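Local coordinates for protein NADP-dependent alcohol dehydrogenase (Entamoeba histolytica, PDB 2OUI) that catalyses the reversible NADP-dependent oxidation of alcohols to carbonyl compounds, probably using its bound zinc ion, and works as a tetramer, at residues Met335-Lys340 with Ile345-Arg350; Lys2-Leu7 with Glu328-Ala333; Gly155-Glu160 with Gly263-Leu268; Ala186-Ala191 with Gly312-Ser317. The protein carries 1 engineered substitution. All coordinates share one frame; numbering follows the deposited sequence. Where two conformers were deposited one is given.

Contact 1: residues Met335-Lys340 with Ile345-Arg350; sequences MLMKNK and IKPVVR
K346, whose CD lies 4.2 Å from M337 CE, sends its NZ onward to two acceptors: E60 OE1 in a salt bridge and the carbonyl oxygen of P36 in a hydrogen bond. Its aliphatic stem is one of the surfaces M337 meets. The thioether is bent at both outer torsions (chi2 -55°, chi3 -85°), a fold that brings SD and CE down to the strand although CB points neither at the strand nor from it. SD rests 3.6 Å from P347 CD, and CE lies 4.2 Å from I345 O, just before the strand. The preceding residue, L336, faces the strand directly. Its CD1 slides past the proline ring and comes within 4.0 Å of P347 CG, so the leucine and the methionine share the ring between them. A flexible thioether can follow a rigid ring and a lysine stem together. The helical residues 335-339 and strand 346-350 run antiparallel (171°, axes 9.2 Å apart at closest), as expected in a beta-alpha-beta crossover from the parallel strand 320-325. With no hydrogen bond joining the segments, cohesion comes from apolar contact, and the lysine charge is probably balanced by E60, the K346 side chain lying about 6 Å from the zinc ion.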
# COMPACT_ATOMS: atom_id res chain seq x y z
N MET A 335 3.19 -39.57 11.12
CA MET A 335 4.41 -40.33 10.76
C MET A 335 4.76 -40.29 9.27
O MET A 335 5.94 -40.31 8.90
CB MET A 335 4.33 -41.76 11.26
CG MET A 335 4.43 -41.89 12.77
SD MET A 335 5.81 -40.96 13.49
CE MET A 335 5.96 -41.82 15.05
N LEU A 336 3.73 -40.21 8.42
CA LEU A 336 3.91 -39.98 6.98
C LEU A 336 4.59 -38.66 6.68
O LEU A 336 5.41 -38.59 5.77
CB LEU A 336 2.57 -40.01 6.23
CG LEU A 336 1.89 -41.34 5.88
CD1 LEU A 336 0.53 -41.06 5.23
CD2 LEU A 336 2.77 -42.15 4.95
N MET A 337 4.25 -37.62 7.44
CA MET A 337 4.82 -36.29 7.20
C MET A 337 6.29 -36.26 7.56
O MET A 337 7.06 -35.44 7.00
CB MET A 337 4.08 -35.21 8.00
CG MET A 337 2.60 -35.10 7.69
SD MET A 337 2.23 -34.85 5.94
CE MET A 337 2.38 -33.09 5.74
N LYS A 338 6.66 -37.13 8.49
CA LYS A 338 8.04 -37.28 8.94
C LYS A 338 8.82 -38.10 7.92
O LYS A 338 9.90 -37.69 7.49
CB LYS A 338 8.09 -37.97 10.31
CG LYS A 338 9.49 -37.97 10.93
CD LYS A 338 9.66 -39.13 11.91
CE LYS A 338 10.98 -39.02 12.67
NZ LYS A 338 12.07 -38.45 11.84
N ASN A 339 8.26 -39.23 7.50
CA ASN A 339 8.94 -40.14 6.55
C ASN A 339 8.94 -39.73 5.06
O ASN A 339 9.88 -40.05 4.33
CB ASN A 339 8.41 -41.55 6.75
CG ASN A 339 8.70 -42.07 8.15
OD1 ASN A 339 9.73 -41.74 8.74
ND2 ASN A 339 7.80 -42.88 8.69
N LYS A 340 7.88 -39.04 4.63
CA LYS A 340 7.74 -38.49 3.26
C LYS A 340 7.94 -39.51 2.12
O LYS A 340 8.88 -39.35 1.32
CB LYS A 340 8.70 -37.32 3.01
CG LYS A 340 8.73 -36.21 4.04
CD LYS A 340 10.15 -35.59 4.09
CE LYS A 340 11.20 -36.67 4.44
NZ LYS A 340 12.59 -36.15 4.59
N ILE A 345 1.40 -36.07 -0.58
CA ILE A 345 1.24 -34.62 -0.49
C ILE A 345 0.63 -34.36 0.89
O ILE A 345 1.31 -33.91 1.80
CB ILE A 345 0.37 -34.03 -1.65
CG1 ILE A 345 1.03 -34.34 -3.01
CG2 ILE A 345 0.15 -32.51 -1.44
CD1 ILE A 345 0.21 -33.94 -4.23
N LYS A 346 -0.64 -34.73 1.09
CA LYS A 346 -1.29 -34.44 2.37
C LYS A 346 -2.24 -35.59 2.75
O LYS A 346 -3.06 -35.99 1.95
CB LYS A 346 -2.05 -33.12 2.23
CG LYS A 346 -2.45 -32.46 3.49
CD LYS A 346 -1.30 -31.78 4.20
CE LYS A 346 -1.88 -31.07 5.40
NZ LYS A 346 -0.84 -30.36 6.21
N PRO A 347 -2.08 -36.16 3.96
CA PRO A 347 -3.07 -37.12 4.46
C PRO A 347 -4.22 -36.42 5.17
O PRO A 347 -4.07 -35.29 5.67
CB PRO A 347 -2.28 -37.95 5.48
CG PRO A 347 -0.87 -37.36 5.53
CD PRO A 347 -0.98 -35.98 4.92
N VAL A 348 -5.37 -37.07 5.19
CA VAL A 348 -6.50 -36.60 5.98
C VAL A 348 -7.10 -37.75 6.75
O VAL A 348 -7.10 -38.90 6.29
CB VAL A 348 -7.62 -35.91 5.15
CG1 VAL A 348 -7.18 -34.55 4.69
CG2 VAL A 348 -8.08 -36.77 3.99
N VAL A 349 -7.59 -37.45 7.94
CA VAL A 349 -8.22 -38.44 8.78
C VAL A 349 -9.66 -38.00 9.00
O VAL A 349 -9.89 -36.88 9.39
CB VAL A 349 -7.51 -38.51 10.15
CG1 VAL A 349 -8.21 -39.52 11.07
CG2 VAL A 349 -6.04 -38.89 9.97
N ARG A 350 -10.60 -38.91 8.78
CA ARG A 350 -12.01 -38.63 9.00
C ARG A 350 -12.44 -39.33 10.29
O ARG A 350 -12.07 -40.48 10.54
CB ARG A 350 -12.84 -39.10 7.79
CG ARG A 350 -14.30 -38.63 7.75
CD ARG A 350 -14.49 -37.10 7.48
NE ARG A 350 -15.91 -36.81 7.19
CZ ARG A 350 -16.88 -36.75 8.10
NH1 ARG A 350 -16.64 -36.94 9.40
NH2 ARG A 350 -18.13 -36.52 7.71

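Contact 2: residues Lys2-Leu7 with Glu328-Ala333; sequences KGLAML and EKVEDA
No ring or amide is packed between L4 and E331; the flat group of the contact is the E331 carboxylate, whose OE1 is held by a hydrogen bond with W14 NE1 on strand 11-16. L4 meets this residue not at the carboxylate but at its root. The leucine points at the helix, and its CD2 methyl comes to 3.7 Å from E331 CA and 4.0 Å from E331 CB, with the two side chains crossing at about a right angle. The glutamate is extended, with CG anti to the backbone N (chi1 -175°), which carries its charged end away from the methyl and on to the tryptophan. A glutamate thus serves twice, offering hydrocarbon to the leucine and an acceptor to the indole. On the preceding residue, V330 CG2 touches the same leucine methyl at 4.1 Å, so CD2 sits against two consecutive helical residues. The branched valine suits its buried place, also meeting W14, F120 and V349. Strand 2-8 is the middle member of a three-stranded antiparallel sheet, between 11-16 and 55-56. Helix 329-339 packs on it through V330 and E331, against L4, while A333 and K329 lean on F324 of strand 320-325, and A333 also reaches P347 of strand 346-350.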
# COMPACT_ATOMS: atom_id res chain seq x y z
N LYS A 2 -8.58 -38.40 25.26
CA LYS A 2 -7.32 -38.80 24.64
C LYS A 2 -6.84 -37.77 23.63
O LYS A 2 -7.64 -37.21 22.87
CB LYS A 2 -7.45 -40.15 23.95
CG LYS A 2 -7.59 -41.33 24.89
CD LYS A 2 -7.67 -42.62 24.12
CE LYS A 2 -8.43 -43.68 24.91
NZ LYS A 2 -9.26 -44.53 24.01
N GLY A 3 -5.53 -37.55 23.60
CA GLY A 3 -4.92 -36.68 22.59
C GLY A 3 -3.53 -37.20 22.24
O GLY A 3 -2.90 -37.89 23.05
N LEU A 4 -3.06 -36.89 21.03
CA LEU A 4 -1.72 -37.30 20.60
C LEU A 4 -0.79 -36.12 20.86
O LEU A 4 -1.02 -35.04 20.29
CB LEU A 4 -1.71 -37.65 19.11
CG LEU A 4 -0.31 -38.04 18.61
CD1 LEU A 4 0.12 -39.31 19.27
CD2 LEU A 4 -0.30 -38.19 17.10
N ALA A 5 0.22 -36.33 21.71
CA ALA A 5 1.05 -35.23 22.24
C ALA A 5 2.55 -35.33 21.92
O ALA A 5 3.06 -36.43 21.69
CB ALA A 5 0.89 -35.12 23.74
N MET A 6 3.23 -34.18 21.92
CA MET A 6 4.69 -34.11 22.00
C MET A 6 5.04 -34.26 23.46
O MET A 6 4.71 -33.39 24.28
CB MET A 6 5.18 -32.75 21.51
CG MET A 6 6.68 -32.54 21.68
SD MET A 6 7.13 -30.99 20.89
CE MET A 6 8.87 -30.96 21.30
N LEU A 7 5.68 -35.37 23.80
CA LEU A 7 6.03 -35.66 25.17
C LEU A 7 7.39 -35.05 25.52
O LEU A 7 7.70 -34.81 26.68
CB LEU A 7 6.05 -37.16 25.40
CG LEU A 7 4.80 -37.93 24.96
CD1 LEU A 7 4.99 -39.41 25.19
CD2 LEU A 7 3.58 -37.41 25.70
N GLU A 328 -7.41 -42.49 16.10
CA GLU A 328 -6.12 -43.13 16.34
C GLU A 328 -5.21 -42.97 15.13
O GLU A 328 -3.99 -42.90 15.29
CB GLU A 328 -6.27 -44.62 16.65
CG GLU A 328 -7.65 -45.04 17.09
CD GLU A 328 -8.58 -45.29 15.92
OE1 GLU A 328 -9.69 -44.71 15.91
OE2 GLU A 328 -8.17 -46.06 15.01
N LYS A 329 -5.79 -42.88 13.94
CA LYS A 329 -4.97 -42.81 12.72
C LYS A 329 -4.21 -41.50 12.51
O LYS A 329 -3.37 -41.44 11.61
CB LYS A 329 -5.77 -43.15 11.46
CG LYS A 329 -6.41 -44.52 11.47
CD LYS A 329 -5.42 -45.64 11.61
CE LYS A 329 -6.15 -46.96 11.78
NZ LYS A 329 -5.21 -48.09 11.94
N VAL A 330 -4.45 -40.47 13.33
CA VAL A 330 -3.64 -39.23 13.23
C VAL A 330 -2.18 -39.53 13.51
O VAL A 330 -1.29 -38.85 12.97
CB VAL A 330 -4.14 -38.02 14.09
CG1 VAL A 330 -5.54 -37.61 13.67
CG2 VAL A 330 -4.08 -38.29 15.58
N GLU A 331 -1.91 -40.54 14.34
CA GLU A 331 -0.52 -40.91 14.59
C GLU A 331 0.14 -41.44 13.33
O GLU A 331 1.24 -40.98 12.95
CB GLU A 331 -0.41 -41.90 15.73
CG GLU A 331 1.03 -42.21 16.09
CD GLU A 331 1.13 -42.97 17.40
OE1 GLU A 331 0.18 -43.71 17.74
OE2 GLU A 331 2.17 -42.82 18.07
N ASP A 332 -0.53 -42.36 12.65
CA ASP A 332 -0.08 -42.87 11.35
C ASP A 332 0.12 -41.73 10.35
O ASP A 332 1.15 -41.67 9.66
CB ASP A 332 -1.08 -43.87 10.78
CG ASP A 332 -1.40 -44.98 11.75
OD1 ASP A 332 -1.93 -44.72 12.86
OD2 ASP A 332 -1.14 -46.15 11.39
N ALA A 333 -0.86 -40.83 10.29
CA ALA A 333 -0.81 -39.72 9.36
C ALA A 333 0.37 -38.80 9.66
O ALA A 333 1.06 -38.35 8.75
CB ALA A 333 -2.11 -38.94 9.38

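Contact 3: residues Gly155-Glu160 with Gly263-Leu268; sequences GFHGAE and GNVNYL. With EDO (1,2-ethanediol), chain I; EDO (1,2-ethanediol), chain L; EDO (1,2-ethanediol), chain K.
Helix 148-161 passes the end of strand 260-264 with the CA atoms of G158 and G263 only 5.1 Å apart, a closeness that two residues lacking side chains permit. Beyond the strand end, V265 turns its side chain to the helix and sets CG1 3.4 Å from G158 N, close against the peptide, which no side chain of G158 covers. The same CG1 lies obliquely to the ring of H157. That imidazole is fixed within its own helix: ND1 donates to E160 OE1 at 2.9 Å and nearly straight (163°), with the acceptor in the ring plane and met on its anti side. R301 pairs with E160 OE2, and H157 NE2 is bonded to H287 NE2 of the second subunit. Strand 260-264 belongs to the six-stranded parallel sheet of the Rossmann-type domain, and V265 also touches V178 at the start of helix 177-188, within a GxGxxG pattern consistent with a Rossmann-type cofactor site. At the strand's end N264 makes an Asx turn: OD1 accepts from N266 N at 3.1 Å from above its carbonyl plane, while ND2 gives a straighter bond, 3.0 Å, to a lone pair of N266 O and also bonds to G284 O of the second subunit. Asparagine's amide suits both roles.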
# COMPACT_ATOMS: atom_id res chain seq x y z
N GLY A 155 -0.27 -21.06 1.93
CA GLY A 155 0.17 -21.01 0.54
C GLY A 155 -0.22 -19.69 -0.13
O GLY A 155 0.63 -19.01 -0.72
N PHE A 156 -1.50 -19.31 -0.00
CA PHE A 156 -1.95 -18.01 -0.52
C PHE A 156 -1.21 -16.87 0.15
O PHE A 156 -0.92 -15.87 -0.53
CB PHE A 156 -3.45 -17.81 -0.35
CG PHE A 156 -4.29 -18.56 -1.36
CD1 PHE A 156 -3.81 -19.74 -1.95
CD2 PHE A 156 -5.56 -18.11 -1.71
CE1 PHE A 156 -4.60 -20.46 -2.87
CE2 PHE A 156 -6.35 -18.82 -2.63
CZ PHE A 156 -5.85 -19.99 -3.22
N HIS A 157 -0.94 -16.96 1.45
CA HIS A 157 -0.19 -15.88 2.12
C HIS A 157 1.23 -15.71 1.56
O HIS A 157 1.72 -14.60 1.49
CB HIS A 157 -0.20 -16.04 3.67
CG HIS A 157 0.23 -14.79 4.39
ND1 HIS A 157 -0.35 -13.57 4.16
CD2 HIS A 157 1.18 -14.59 5.32
CE1 HIS A 157 0.24 -12.65 4.91
NE2 HIS A 157 1.16 -13.26 5.64
N GLY A 158 1.88 -16.80 1.15
CA GLY A 158 3.19 -16.72 0.45
C GLY A 158 3.04 -15.87 -0.81
O GLY A 158 3.84 -14.97 -1.07
N ALA A 159 1.97 -16.11 -1.55
CA ALA A 159 1.68 -15.33 -2.74
C ALA A 159 1.36 -13.87 -2.43
O ALA A 159 1.78 -12.96 -3.16
CB ALA A 159 0.58 -15.98 -3.55
N GLU A 160 0.63 -13.63 -1.34
CA GLU A 160 0.33 -12.27 -0.91
C GLU A 160 1.60 -11.51 -0.50
O GLU A 160 1.76 -10.33 -0.87
CB GLU A 160 -0.67 -12.29 0.26
CG GLU A 160 -2.06 -12.81 -0.13
CD GLU A 160 -2.95 -13.08 1.10
OE1 GLU A 160 -2.44 -13.59 2.13
OE2 GLU A 160 -4.16 -12.83 1.03
N GLY A 263 8.43 -13.59 -0.82
CA GLY A 263 7.49 -13.91 0.24
C GLY A 263 7.73 -15.31 0.81
O GLY A 263 7.44 -16.31 0.16
N ASN A 264 8.28 -15.39 2.02
CA ASN A 264 8.54 -16.68 2.62
C ASN A 264 7.43 -17.08 3.59
O ASN A 264 6.99 -16.26 4.42
CB ASN A 264 9.83 -16.68 3.41
CG ASN A 264 9.99 -18.01 4.18
OD1 ASN A 264 10.16 -19.05 3.54
ND2 ASN A 264 9.88 -17.98 5.53
N VAL A 265 6.98 -18.34 3.49
CA VAL A 265 6.03 -18.89 4.47
C VAL A 265 6.57 -20.19 5.04
O VAL A 265 5.91 -20.82 5.86
CB VAL A 265 4.62 -19.15 3.86
CG1 VAL A 265 3.85 -17.83 3.70
CG2 VAL A 265 4.74 -19.90 2.51
N ASN A 266 7.76 -20.61 4.60
CA ASN A 266 8.40 -21.80 5.18
C ASN A 266 8.83 -21.59 6.62
O ASN A 266 9.49 -20.59 6.96
CB ASN A 266 9.61 -22.23 4.36
CG ASN A 266 10.10 -23.62 4.76
OD1 ASN A 266 9.30 -24.50 5.07
ND2 ASN A 266 11.38 -23.83 4.69
N TYR A 267 8.43 -22.52 7.47
CA TYR A 267 8.88 -22.59 8.86
C TYR A 267 10.28 -23.23 8.85
O TYR A 267 10.44 -24.41 8.49
CB TYR A 267 7.84 -23.40 9.63
CG TYR A 267 8.16 -23.90 11.04
CD1 TYR A 267 7.31 -24.82 11.64
CD2 TYR A 267 9.30 -23.49 11.76
CE1 TYR A 267 7.55 -25.31 12.89
CE2 TYR A 267 9.56 -24.00 13.07
CZ TYR A 267 8.65 -24.91 13.61
OH TYR A 267 8.82 -25.47 14.87
N LEU A 268 11.29 -22.42 9.18
CA LEU A 268 12.69 -22.84 9.14
C LEU A 268 13.12 -23.54 10.42
O LEU A 268 13.14 -22.94 11.50
CB LEU A 268 13.59 -21.63 8.87
CG LEU A 268 13.17 -20.78 7.68
CD1 LEU A 268 13.83 -19.40 7.73
CD2 LEU A 268 13.48 -21.46 6.35
C1 EDO I . 4.32 -24.22 6.80
O1 EDO I . 5.64 -23.73 6.53
C2 EDO I . 4.32 -25.75 6.79
O2 EDO I . 5.51 -26.33 7.36
C1 EDO L . -1.32 -8.04 -3.94
O1 EDO L . -0.42 -8.06 -5.04
C2 EDO L . -1.03 -9.23 -3.02
O2 EDO L . -0.09 -8.82 -2.01
C1 EDO K . -4.53 -9.84 -1.56
O1 EDO K . -4.29 -9.80 -2.95
C2 EDO K . -5.63 -10.87 -1.38
O2 EDO K . -5.70 -11.27 -0.01

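Contact 4: residues Ala186-Ala191 with Gly312-Ser317; sequences ANHLGA and GKLDTS
The polar link between the segments is a single hydrogen bond from H188 NE2 to K313 O, 2.8 Å long. It is bent at the hydrogen (131°), yet the oxygen stands at the edge of the imidazole, near the ring plane, while the donor is tilted from the plane of the carbonyl. H188 CE1 also lies 3.2 Å from that oxygen. The other ring nitrogen, ND1, bonds to A184 O, one turn back on the helix, so two carbonyl oxygens fix the ring's rotation; bonds at both nitrogens would be consistent with a protonated imidazolium. Histidine suits the place because it offers a nitrogen to each partner.

Apolar contact is slight. L314 CD1 approaches H188 CE1 obliquely at 4.4 Å, and the L314 side chain also packs on V152, F156 and L308. The lysine's charge belongs to another interface: K313 NZ bonds to G192 O and G211 O of the third subunit.

Within the segments, backbone and turn bonds give the shape. D315 OD1 accepts from S317 OG at 2.6 Å with its syn lone pair and from S317 N at 3.0 Å from above the carboxylate plane, the bond from S317 N closing an Asx turn. A186 O takes L189 N and A191 N, at 3.1 and 3.0 Å, from opposite faces. G190 and G312 each follow a helix with positive phi (105° and 83°), conformations easy for glycine. The contact thus rests on a Schellman-terminated helix of the Rossmann-type domain, 177-188, whose histidine bonds to a loop carbonyl beside the third subunit.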
# COMPACT_ATOMS: atom_id res chain seq x y z
N ALA A 186 -0.62 -17.65 -6.44
CA ALA A 186 -0.01 -16.81 -7.47
C ALA A 186 -0.87 -16.74 -8.73
O ALA A 186 -1.04 -15.68 -9.31
CB ALA A 186 1.42 -17.31 -7.82
N ASN A 187 -1.44 -17.87 -9.15
CA ASN A 187 -2.35 -17.90 -10.29
C ASN A 187 -3.63 -17.08 -10.07
O ASN A 187 -4.14 -16.43 -11.00
CB ASN A 187 -2.72 -19.37 -10.60
CG ASN A 187 -3.26 -19.55 -12.01
OD1 ASN A 187 -4.30 -20.20 -12.21
ND2 ASN A 187 -2.59 -18.99 -12.98
N HIS A 188 -4.15 -17.12 -8.84
CA HIS A 188 -5.32 -16.33 -8.43
C HIS A 188 -4.98 -14.86 -8.13
O HIS A 188 -5.89 -14.08 -7.89
CB HIS A 188 -6.00 -16.94 -7.20
CG HIS A 188 -6.86 -18.13 -7.52
ND1 HIS A 188 -6.39 -19.43 -7.48
CD2 HIS A 188 -8.17 -18.22 -7.85
CE1 HIS A 188 -7.38 -20.26 -7.78
NE2 HIS A 188 -8.46 -19.55 -8.03
N LEU A 189 -3.70 -14.49 -8.14
CA LEU A 189 -3.31 -13.08 -8.03
C LEU A 189 -2.88 -12.52 -9.39
O LEU A 189 -2.52 -11.35 -9.50
CB LEU A 189 -2.20 -12.91 -7.00
CG LEU A 189 -2.64 -13.13 -5.54
CD1 LEU A 189 -1.44 -12.93 -4.60
CD2 LEU A 189 -3.78 -12.16 -5.16
N GLY A 190 -2.93 -13.35 -10.43
CA GLY A 190 -2.80 -12.84 -11.80
C GLY A 190 -1.45 -13.14 -12.44
O GLY A 190 -1.11 -12.59 -13.49
N ALA A 191 -0.66 -14.01 -11.81
CA ALA A 191 0.65 -14.36 -12.40
C ALA A 191 0.49 -15.06 -13.74
O ALA A 191 -0.47 -15.82 -13.97
CB ALA A 191 1.51 -15.23 -11.41
N GLY A 312 -16.27 -22.98 -7.29
CA GLY A 312 -15.66 -23.87 -8.29
C GLY A 312 -14.34 -23.36 -8.84
O GLY A 312 -13.87 -23.80 -9.89
N LYS A 313 -13.76 -22.41 -8.12
CA LYS A 313 -12.52 -21.73 -8.53
C LYS A 313 -11.26 -22.22 -7.82
O LYS A 313 -10.15 -21.74 -8.09
CB LYS A 313 -12.69 -20.22 -8.31
CG LYS A 313 -13.83 -19.64 -9.11
CD LYS A 313 -13.87 -18.14 -9.03
CE LYS A 313 -14.93 -17.62 -9.98
NZ LYS A 313 -14.92 -16.11 -10.01
N LEU A 314 -11.42 -23.16 -6.90
CA LEU A 314 -10.27 -23.78 -6.22
C LEU A 314 -10.63 -25.21 -5.85
O LEU A 314 -11.65 -25.43 -5.21
CB LEU A 314 -9.90 -23.01 -4.95
CG LEU A 314 -8.74 -23.58 -4.11
CD1 LEU A 314 -7.40 -23.56 -4.89
CD2 LEU A 314 -8.57 -22.80 -2.79
N ASP A 315 -9.78 -26.16 -6.25
CA ASP A 315 -10.00 -27.57 -5.96
C ASP A 315 -8.87 -28.05 -5.06
O ASP A 315 -7.73 -28.21 -5.51
CB ASP A 315 -10.08 -28.37 -7.27
CG ASP A 315 -10.13 -29.88 -7.05
OD1 ASP A 315 -10.37 -30.32 -5.91
OD2 ASP A 315 -9.92 -30.63 -8.02
N THR A 316 -9.19 -28.25 -3.78
CA THR A 316 -8.17 -28.66 -2.81
C THR A 316 -8.06 -30.18 -2.70
O THR A 316 -7.20 -30.69 -1.99
CB THR A 316 -8.48 -28.11 -1.39
OG1 THR A 316 -9.74 -28.61 -0.94
CG2 THR A 316 -8.54 -26.61 -1.38
N SER A 317 -8.95 -30.90 -3.38
CA SER A 317 -8.92 -32.37 -3.31
C SER A 317 -7.64 -32.96 -3.89
O SER A 317 -7.22 -34.03 -3.46
CB SER A 317 -10.15 -32.99 -3.99
OG SER A 317 -10.06 -32.87 -5.41

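Contacts 1 and 2 are successive uses of helix 329-339: their centres lie 12 Å apart, and V349 CG2 meets V330 CG1 at 3.9 Å, so sheet, helix and N-terminal strand form one continuous packing. Contacts 3 and 4 make a second pair, 15 Å between centres, where A159 O touches L189 CD1 at 3.5 Å and F156 CZ touches L314 CD2 at 3.9 Å; both also border the third subunit. Contacts 2 and 4, about 32 Å apart between centres, lie on opposite sides of the chain's centre. The zinc ion, bound by C37, H59 and D150, is about 6 Å from the K346 side chain and about 10 Å from that of V265; D150 belongs to the helix used in contact 3.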